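PDB 4PE6: putative ABC transporter from Thermobispora bispora, which probably acts as the solute-binding component of an ABC transporter, capturing carbohydrates or related small sugar acids for uptake. Local coordinates for residues L23-G26 and W32-T35; I37-E42 and P305-A310; V111-I116 and P261-A266. All blocks are in the same frame, centred on the assembly; numbering follows the deposited sequence.

Contact 1. Residues L23-G26 and W32-T35. With LTH ((2R,3S)-2,3,4-trihydroxybutanoic acid), chain C.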
loop_
_atom_site.group_PDB
_atom_site.type_symbol
_atom_site.label_atom_id
_atom_site.label_comp_id
_atom_site.label_asym_id
_atom_site.label_seq_id
_atom_site.Cartn_x
_atom_site.Cartn_y
_atom_site.Cartn_z
ATOM N N LEU A 23 -5.162 -13.156 -9.717
ATOM C CA LEU A 23 -4.520 -11.936 -9.200
ATOM C C LEU A 23 -3.059 -11.895 -9.638
ATOM O O LEU A 23 -2.272 -12.832 -9.372
ATOM C CB LEU A 23 -4.632 -11.848 -7.681
ATOM C CG LEU A 23 -4.195 -10.532 -7.023
ATOM C CD1 LEU A 23 -4.881 -10.364 -5.665
ATOM C CD2 LEU A 23 -2.691 -10.418 -6.859
ATOM N N SER A 24 -2.690 -10.808 -10.296
ATOM C CA SER A 24 -1.309 -10.586 -10.727
ATOM C C SER A 24 -0.742 -9.405 -9.941
ATOM O O SER A 24 -1.288 -8.293 -9.977
ATOM C CB SER A 24 -1.244 -10.282 -12.224
ATOM O OG SER A 24 0.026 -9.781 -12.583
ATOM N N ASN A 25 0.330 -9.671 -9.213
ATOM C CA ASN A 25 0.941 -8.665 -8.340
ATOM C C ASN A 25 2.331 -8.309 -8.798
ATOM O O ASN A 25 3.201 -9.197 -8.914
ATOM C CB ASN A 25 0.971 -9.196 -6.919
ATOM C CG ASN A 25 1.766 -8.311 -5.985
ATOM O OD1 ASN A 25 1.701 -7.089 -6.067
ATOM N ND2 ASN A 25 2.514 -8.913 -5.094
ATOM N N GLY A 26 2.552 -7.012 -9.042
ATOM C CA GLY A 26 3.802 -6.503 -9.588
ATOM C C GLY A 26 5.020 -6.465 -8.659
ATOM O O GLY A 26 6.119 -6.349 -9.131
ATOM N N TRP A 32 3.985 -5.347 3.434
ATOM C CA TRP A 32 2.655 -4.817 3.116
ATOM C C TRP A 32 2.045 -5.676 1.998
ATOM O O TRP A 32 0.884 -6.085 2.064
ATOM C CB TRP A 32 2.762 -3.320 2.731
ATOM C CG TRP A 32 1.445 -2.627 2.468
ATOM C CD1 TRP A 32 0.774 -1.813 3.319
ATOM C CD2 TRP A 32 0.671 -2.658 1.251
ATOM N NE1 TRP A 32 -0.395 -1.374 2.734
ATOM C CE2 TRP A 32 -0.467 -1.855 1.459
ATOM C CE3 TRP A 32 0.822 -3.300 0.020
ATOM C CZ2 TRP A 32 -1.443 -1.676 0.489
ATOM C CZ3 TRP A 32 -0.122 -3.124 -0.944
ATOM C CH2 TRP A 32 -1.251 -2.296 -0.717
ATOM N N ARG A 33 2.848 -5.974 0.980
ATOM C CA ARG A 33 2.386 -6.758 -0.157
ATOM C C ARG A 33 2.086 -8.195 0.252
ATOM O O ARG A 33 1.187 -8.825 -0.287
ATOM C CB ARG A 33 3.417 -6.742 -1.276
ATOM C CG ARG A 33 3.587 -5.406 -1.981
ATOM C CD ARG A 33 2.396 -5.022 -2.876
ATOM N NE ARG A 33 2.682 -3.731 -3.491
ATOM C CZ ARG A 33 2.867 -3.500 -4.801
ATOM N NH1 ARG A 33 2.736 -4.437 -5.697
ATOM N NH2 ARG A 33 3.173 -2.283 -5.207
ATOM N N GLN A 34 2.856 -8.696 1.207
ATOM C CA GLN A 34 2.601 -10.024 1.745
ATOM C C GLN A 34 1.285 -10.097 2.519
ATOM O O GLN A 34 0.563 -11.066 2.382
ATOM C CB GLN A 34 3.789 -10.509 2.556
ATOM C CG GLN A 34 4.853 -11.023 1.608
ATOM C CD GLN A 34 6.236 -10.956 2.165
ATOM O OE1 GLN A 34 6.447 -11.126 3.363
ATOM N NE2 GLN A 34 7.204 -10.703 1.292
ATOM N N THR A 35 0.944 -9.053 3.262
ATOM C CA THR A 35 -0.343 -9.012 3.930
ATOM C C THR A 35 -1.454 -8.879 2.878
ATOM O O THR A 35 -2.513 -9.516 2.982
ATOM C CB THR A 35 -0.411 -7.880 4.962
ATOM O OG1 THR A 35 0.480 -8.167 6.042
ATOM C CG2 THR A 35 -1.827 -7.740 5.515
HETATM O O1 LTH C . 3.529 -0.467 0.320
HETATM C C1 LTH C . 3.212 -0.937 -0.834
HETATM O O LTH C . 3.767 -1.895 -1.415
HETATM C C2 LTH C . 1.975 -0.342 -1.550
HETATM O O2 LTH C . 1.789 -0.943 -2.856
HETATM C C3 LTH C . 2.104 1.153 -1.752
HETATM O O3 LTH C . 3.269 1.438 -2.523
HETATM C C4 LTH C . 0.870 1.659 -2.526
HETATM O O4 LTH C . -0.268 1.444 -1.651
#

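Contact 2. Residues I37-E42 and P305-A310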
loop_
_atom_site.group_PDB
_atom_site.type_symbol
_atom_site.label_atom_id
_atom_site.label_comp_id
_atom_site.label_asym_id
_atom_site.label_seq_id
_atom_site.Cartn_x
_atom_site.Cartn_y
_atom_site.Cartn_z
ATOM N N ILE A 37 -1.566 -10.023 -0.140
ATOM C CA ILE A 37 -1.799 -11.362 -0.706
ATOM C C ILE A 37 -2.511 -12.289 0.287
ATOM O O ILE A 37 -3.493 -12.955 -0.063
ATOM C CB ILE A 37 -0.474 -11.995 -1.204
ATOM C CG1 ILE A 37 0.059 -11.179 -2.405
ATOM C CG2 ILE A 37 -0.644 -13.472 -1.557
ATOM C CD1 ILE A 37 -0.877 -11.105 -3.590
ATOM N N ALA A 38 -2.033 -12.289 1.519
ATOM C CA ALA A 38 -2.616 -13.141 2.554
ATOM C C ALA A 38 -4.113 -12.835 2.759
ATOM O O ALA A 38 -4.926 -13.751 2.792
ATOM C CB ALA A 38 -1.815 -13.020 3.834
ATOM N N LYS A 39 -4.496 -11.561 2.836
ATOM C CA LYS A 39 -5.902 -11.201 2.999
ATOM C C LYS A 39 -6.742 -11.620 1.790
ATOM O O LYS A 39 -7.852 -12.114 1.965
ATOM C CB LYS A 39 -6.059 -9.697 3.251
ATOM C CG LYS A 39 -5.391 -9.192 4.512
ATOM C CD LYS A 39 -6.042 -9.758 5.766
ATOM C CE LYS A 39 -5.228 -9.412 7.002
ATOM N NZ LYS A 39 -6.088 -9.473 8.206
ATOM N N PHE A 40 -6.215 -11.431 0.569
ATOM C CA PHE A 40 -6.884 -11.910 -0.625
ATOM C C PHE A 40 -7.088 -13.411 -0.592
ATOM O O PHE A 40 -8.162 -13.900 -0.910
ATOM C CB PHE A 40 -6.098 -11.575 -1.912
ATOM C CG PHE A 40 -6.684 -12.224 -3.141
ATOM C CD1 PHE A 40 -7.826 -11.696 -3.742
ATOM C CD2 PHE A 40 -6.133 -13.379 -3.667
ATOM C CE1 PHE A 40 -8.373 -12.290 -4.869
ATOM C CE2 PHE A 40 -6.676 -13.988 -4.781
ATOM C CZ PHE A 40 -7.811 -13.439 -5.378
ATOM N N GLU A 41 -6.041 -14.148 -0.241
ATOM C CA GLU A 41 -6.117 -15.592 -0.280
ATOM C C GLU A 41 -7.086 -16.134 0.783
ATOM O O GLU A 41 -7.851 -17.056 0.514
ATOM C CB GLU A 41 -4.731 -16.199 -0.108
ATOM C CG GLU A 41 -3.900 -16.122 -1.368
ATOM C CD GLU A 41 -2.486 -16.639 -1.177
ATOM O OE1 GLU A 41 -1.980 -16.604 -0.038
ATOM O OE2 GLU A 41 -1.875 -17.047 -2.182
ATOM N N GLU A 42 -7.059 -15.547 1.969
ATOM C CA GLU A 42 -8.049 -15.879 2.998
ATOM C C GLU A 42 -9.474 -15.583 2.510
ATOM O O GLU A 42 -10.362 -16.398 2.681
ATOM C CB GLU A 42 -7.757 -15.102 4.272
ATOM C CG GLU A 42 -8.811 -15.234 5.352
ATOM C CD GLU A 42 -8.487 -14.390 6.571
ATOM O OE1 GLU A 42 -8.415 -13.144 6.461
ATOM O OE2 GLU A 42 -8.340 -14.984 7.645
ATOM N N PRO A 305 2.923 -9.868 14.637
ATOM C CA PRO A 305 4.030 -8.944 14.426
ATOM C C PRO A 305 4.221 -8.530 12.956
ATOM O O PRO A 305 4.408 -7.339 12.674
ATOM C CB PRO A 305 5.249 -9.724 14.950
ATOM C CG PRO A 305 4.685 -10.683 15.941
ATOM C CD PRO A 305 3.342 -11.064 15.398
ATOM N N ASP A 306 4.149 -9.495 12.046
ATOM C CA ASP A 306 4.338 -9.211 10.623
ATOM C C ASP A 306 3.055 -8.826 9.872
ATOM O O ASP A 306 3.089 -8.642 8.660
ATOM C CB ASP A 306 5.000 -10.402 9.940
ATOM C CG ASP A 306 6.393 -10.644 10.446
ATOM O OD1 ASP A 306 7.245 -9.747 10.309
ATOM O OD2 ASP A 306 6.655 -11.731 10.990
ATOM N N GLU A 307 1.932 -8.735 10.580
ATOM C CA GLU A 307 0.646 -8.470 9.949
ATOM C C GLU A 307 0.412 -6.972 9.909
ATOM O O GLU A 307 0.467 -6.310 10.932
ATOM C CB GLU A 307 -0.495 -9.130 10.707
ATOM C CG GLU A 307 -1.874 -8.905 10.100
ATOM C CD GLU A 307 -3.002 -9.432 10.980
ATOM O OE1 GLU A 307 -2.707 -9.897 12.104
ATOM O OE2 GLU A 307 -4.175 -9.372 10.554
ATOM N N TYR A 308 0.157 -6.457 8.711
ATOM C CA TYR A 308 -0.134 -5.048 8.516
ATOM C C TYR A 308 -1.629 -4.789 8.738
ATOM O O TYR A 308 -2.485 -5.618 8.401
ATOM C CB TYR A 308 0.292 -4.606 7.098
ATOM C CG TYR A 308 1.784 -4.457 6.943
ATOM C CD1 TYR A 308 2.630 -5.562 7.049
ATOM C CD2 TYR A 308 2.361 -3.206 6.731
ATOM C CE1 TYR A 308 3.996 -5.430 6.905
ATOM C CE2 TYR A 308 3.731 -3.063 6.587
ATOM C CZ TYR A 308 4.544 -4.180 6.674
ATOM O OH TYR A 308 5.895 -4.069 6.533
ATOM N N ALA A 309 -1.939 -3.629 9.295
ATOM C CA ALA A 309 -3.315 -3.212 9.505
ATOM C C ALA A 309 -4.019 -3.141 8.154
ATOM O O ALA A 309 -3.452 -2.629 7.160
ATOM C CB ALA A 309 -3.370 -1.862 10.209
ATOM N N ALA A 310 -5.239 -3.658 8.133
ATOM C CA ALA A 310 -6.031 -3.836 6.917
ATOM C C ALA A 310 -7.510 -3.720 7.252
ATOM O O ALA A 310 -7.918 -4.158 8.315
ATOM C CB ALA A 310 -5.725 -5.198 6.308
#

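Contact 3. Residues V111-I116 and P261-A266. With LTH ((2R,3S)-2,3,4-trihydroxybutanoic acid), chain C.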
loop_
_atom_site.group_PDB
_atom_site.type_symbol
_atom_site.label_atom_id
_atom_site.label_comp_id
_atom_site.label_asym_id
_atom_site.label_seq_id
_atom_site.Cartn_x
_atom_site.Cartn_y
_atom_site.Cartn_z
ATOM N N VAL A 111 -7.954 -3.102 -11.730
ATOM C CA VAL A 111 -6.661 -2.617 -11.306
ATOM C C VAL A 111 -6.831 -2.083 -9.891
ATOM O O VAL A 111 -7.729 -1.274 -9.634
ATOM C CB VAL A 111 -6.181 -1.504 -12.238
ATOM C CG1 VAL A 111 -4.969 -0.780 -11.655
ATOM C CG2 VAL A 111 -5.895 -2.069 -13.628
ATOM N N PHE A 112 -5.997 -2.528 -8.964
ATOM C CA PHE A 112 -6.111 -2.063 -7.592
ATOM C C PHE A 112 -4.792 -1.578 -7.030
ATOM O O PHE A 112 -3.729 -1.888 -7.562
ATOM C CB PHE A 112 -6.781 -3.090 -6.659
ATOM C CG PHE A 112 -5.922 -4.271 -6.347
ATOM C CD1 PHE A 112 -5.838 -5.316 -7.240
ATOM C CD2 PHE A 112 -5.170 -4.314 -5.189
ATOM C CE1 PHE A 112 -5.049 -6.433 -6.960
ATOM C CE2 PHE A 112 -4.373 -5.399 -4.913
ATOM C CZ PHE A 112 -4.306 -6.451 -5.795
ATOM N N ASP A 113 -4.884 -0.792 -5.965
ATOM C CA ASP A 113 -3.739 -0.161 -5.323
ATOM C C ASP A 113 -2.892 0.602 -6.327
ATOM O O ASP A 113 -1.655 0.614 -6.246
ATOM C CB ASP A 113 -2.893 -1.224 -4.600
ATOM C CG ASP A 113 -1.767 -0.621 -3.780
ATOM O OD1 ASP A 113 -2.029 0.359 -3.068
ATOM O OD2 ASP A 113 -0.616 -1.139 -3.850
ATOM N N SER A 114 -3.580 1.236 -7.278
ATOM C CA SER A 114 -2.971 2.044 -8.321
ATOM C C SER A 114 -4.085 2.680 -9.145
ATOM O O SER A 114 -5.215 2.179 -9.171
ATOM C CB SER A 114 -2.102 1.220 -9.255
ATOM O OG SER A 114 -0.794 1.034 -8.713
ATOM N N ALA A 115 -3.726 3.758 -9.827
ATOM C CA ALA A 115 -4.588 4.409 -10.809
ATOM C C ALA A 115 -3.798 4.513 -12.103
ATOM O O ALA A 115 -2.755 5.162 -12.138
ATOM C CB ALA A 115 -4.948 5.794 -10.332
ATOM N N ILE A 116 -4.278 3.895 -13.161
ATOM C CA ILE A 116 -3.603 3.990 -14.448
ATOM C C ILE A 116 -4.626 4.219 -15.533
ATOM O O ILE A 116 -5.811 3.977 -15.341
ATOM C CB ILE A 116 -2.778 2.722 -14.790
ATOM C CG1 ILE A 116 -3.674 1.486 -14.950
ATOM C CG2 ILE A 116 -1.741 2.465 -13.716
ATOM C CD1 ILE A 116 -2.896 0.188 -15.101
ATOM N N PRO A 261 -3.837 -2.766 2.712
ATOM C CA PRO A 261 -3.514 -3.985 1.975
ATOM C C PRO A 261 -4.749 -4.726 1.480
ATOM O O PRO A 261 -4.676 -5.405 0.460
ATOM C CB PRO A 261 -2.751 -4.848 3.000
ATOM C CG PRO A 261 -2.257 -3.890 4.016
ATOM C CD PRO A 261 -3.280 -2.784 4.072
ATOM N N ALA A 262 -5.868 -4.591 2.194
ATOM C CA ALA A 262 -7.097 -5.227 1.821
ATOM C C ALA A 262 -7.836 -4.560 0.662
ATOM O O ALA A 262 -8.962 -4.900 0.373
ATOM C CB ALA A 262 -8.005 -5.391 3.048
ATOM N N GLN A 263 -7.195 -3.632 -0.043
ATOM C CA GLN A 263 -7.673 -3.302 -1.369
ATOM C C GLN A 263 -7.828 -4.543 -2.243
ATOM O O GLN A 263 -8.689 -4.566 -3.112
ATOM C CB GLN A 263 -6.758 -2.335 -2.064
ATOM C CG GLN A 263 -6.857 -0.908 -1.565
ATOM C CD GLN A 263 -5.765 -0.065 -2.171
ATOM O OE1 GLN A 263 -5.977 0.569 -3.195
ATOM N NE2 GLN A 263 -4.569 -0.070 -1.547
ATOM N N SER A 264 -7.003 -5.573 -2.015
ATOM C CA SER A 264 -7.134 -6.801 -2.757
ATOM C C SER A 264 -8.474 -7.519 -2.510
ATOM O O SER A 264 -9.029 -8.161 -3.418
ATOM C CB SER A 264 -5.965 -7.751 -2.444
ATOM O OG SER A 264 -5.981 -8.108 -1.069
ATOM N N VAL A 265 -8.951 -7.448 -1.274
ATOM C CA VAL A 265 -10.202 -8.081 -0.908
ATOM C C VAL A 265 -11.357 -7.268 -1.488
ATOM O O VAL A 265 -12.311 -7.816 -2.017
ATOM C CB VAL A 265 -10.353 -8.151 0.612
ATOM C CG1 VAL A 265 -11.708 -8.698 0.974
ATOM C CG2 VAL A 265 -9.263 -9.023 1.230
ATOM N N ALA A 266 -11.264 -5.954 -1.388
ATOM C CA ALA A 266 -12.271 -5.092 -2.019
ATOM C C ALA A 266 -12.311 -5.321 -3.535
ATOM O O ALA A 266 -13.369 -5.297 -4.138
ATOM C CB ALA A 266 -11.987 -3.628 -1.710
HETATM O O1 LTH C . 3.529 -0.467 0.320
HETATM C C1 LTH C . 3.212 -0.937 -0.834
HETATM O O LTH C . 3.767 -1.895 -1.415
HETATM C C2 LTH C . 1.975 -0.342 -1.550
HETATM O O2 LTH C . 1.789 -0.943 -2.856
HETATM C C3 LTH C . 2.104 1.153 -1.752
HETATM O O3 LTH C . 3.269 1.438 -2.523
HETATM C C4 LTH C . 0.870 1.659 -2.526
HETATM O O4 LTH C . -0.268 1.444 -1.651
#

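Contact 1. Residues L23-G26 and W32-T35
N25 turns its CG anti to the backbone N (chi1 172°), which carries the amide off strand 20-25 toward R33. R33 bends at its second torsion (chi2 -71°) and then runs straight to NE, so its guanidinium lies between the amide and the ligand. The two residues belong to the first beta-alpha-beta unit of a type I periplasmic binding protein fold: N25 ends the strand and R33 sits in the first turn of helix 31-49.

R33 NH1 donates to N25 OD1 at 2.9 Å. The donor lies in the carbonyl plane, and OD1 meets the guanidinium at its edge, although the amide and guanidinium planes are turned 47° apart. The other amide atom, ND2, is held by N60 OD1 and F27 O, which fixes the rotation of the amide and presents OD1 to the arginine.

The NE side of the guanidinium faces the bound trihydroxybutanoic acid. NE is shared between two acceptors, the ligand carboxylate O at 3.0 Å and the hydroxyl O2 at 3.0 Å. NH2 adds a weak bond to O2. A leucine in place of R33 would take the NH1 donor from N25 OD1 and would probably leave the ligand carboxylate without this positive partner.

One residue earlier in the helix, W32 lays one ring face against the ligand, while its NE1 is tied to S259 O. Ligand C2 sits above that face, displaced toward the rim, 3.5 Å from both W32 CE3 and W32 CZ3.

Contact 2. Residues I37-E42 and P305-A310
K39 reaches out from helix 31-49 to A310 and to the carboxylate of E307. Its CB leaves the helix toward the loop and also touches V265. CG, set anti to the carbonyl carbon (chi1 -62°), comes alongside the methyl of A310, with K39 CG 4.4 Å from A310 CB. The chain then bends at chi2 (-66°), and CD bows slightly away. CE returns to the same methyl, with K39 CE 4.3 Å from A310 CB, and it also lies 3.7 Å from E307 OE2. The aliphatic shaft thus rests on A310 in loose van der Waals contact.

At the tip, K39 NZ forms a salt bridge with E307 OE2 at 3.0 Å. NZ meets this oxygen on its anti side, 16° out of the carboxylate plane. The two side chains cross at about a right angle. E307 keeps CG anti to its backbone N and stays extended, which brings its end to the lysine although its CB does not point that way. Its other oxygen, OE1, accepts from K304 N, so both ends of the carboxylate are held. Both charged residues are partly exposed, so solvent probably tempers the strength of the pair.

The joined parts are far apart in sequence. The loop lies between helices 293-302 and 315-327. Its backbone bonds to T237, just beyond strand 232-235, and to G239 at the start of helix 239-247, and D306 makes a salt bridge to R240. Helix 31-49 packs I37 and F40 on strands 20-25 and 55-60, while K39 and F40 also touch helix 263-275.

Contact 3. Residues V111-I116 and P261-A266
Polar bonds, an aromatic contact and plain van der Waals packing join D113 and F112 to the start of helix 263-275. The polar set centres on D113. Q263 NE2 donates to D113 OD1 at 3.0 Å, approaching from above the carboxylate plane, 42° out of it. The carboxylate and amide are perpendicular. The same NE2 also bonds to D260 O, which steadies the amide. D113 OD1 further accepts from ligand O4 at 2.5 Å, and D113 OD2 accepts from ligand O2 at 2.6 Å. N88 ND2 is a second partner of OD2. Q263 and N88 are thus second-shell residues that position the aspartate. S264 OG is hydrogen-bonded to M36 O of helix 31-49.

The aromatic contact is a CH-pi interaction. S264 CA stands over one face of F112, 4.1 Å from the ring centroid. F112 takes a chi1 of 72°, which turns the ring toward the helix.

Van der Waals contacts complete the join: F112 CE2 lies 3.8 Å from S264 CB, and F112 CD2 lies 4.0 Å from Q263 CB.

D113 follows the end of strand 108-112, and such a ligand-binding residue just past a parallel strand is characteristic of the cleft in type I periplasmic binding proteins.

Contacts 1 and 3 are buried and both reach the ligand, one from the arginine side and the other from the aspartate side. Contact 2 is only partly buried and lies about 12 Å from the ligand, measured from the side chain of A310. Its chemistry is a salt bridge, whereas contact 1 uses an amide-guanidinium bond and contact 3 combines hydrogen bonds with a CH-pi face. Helix 31-49 supplies a segment to contacts 1 and 2. Contacts 1 and 3 use different strands of the same sheet. Neighbouring residues knit them together: T35 OG1 approaches Y308 N, W32 packs on P261 and D113, and F40 meets S264.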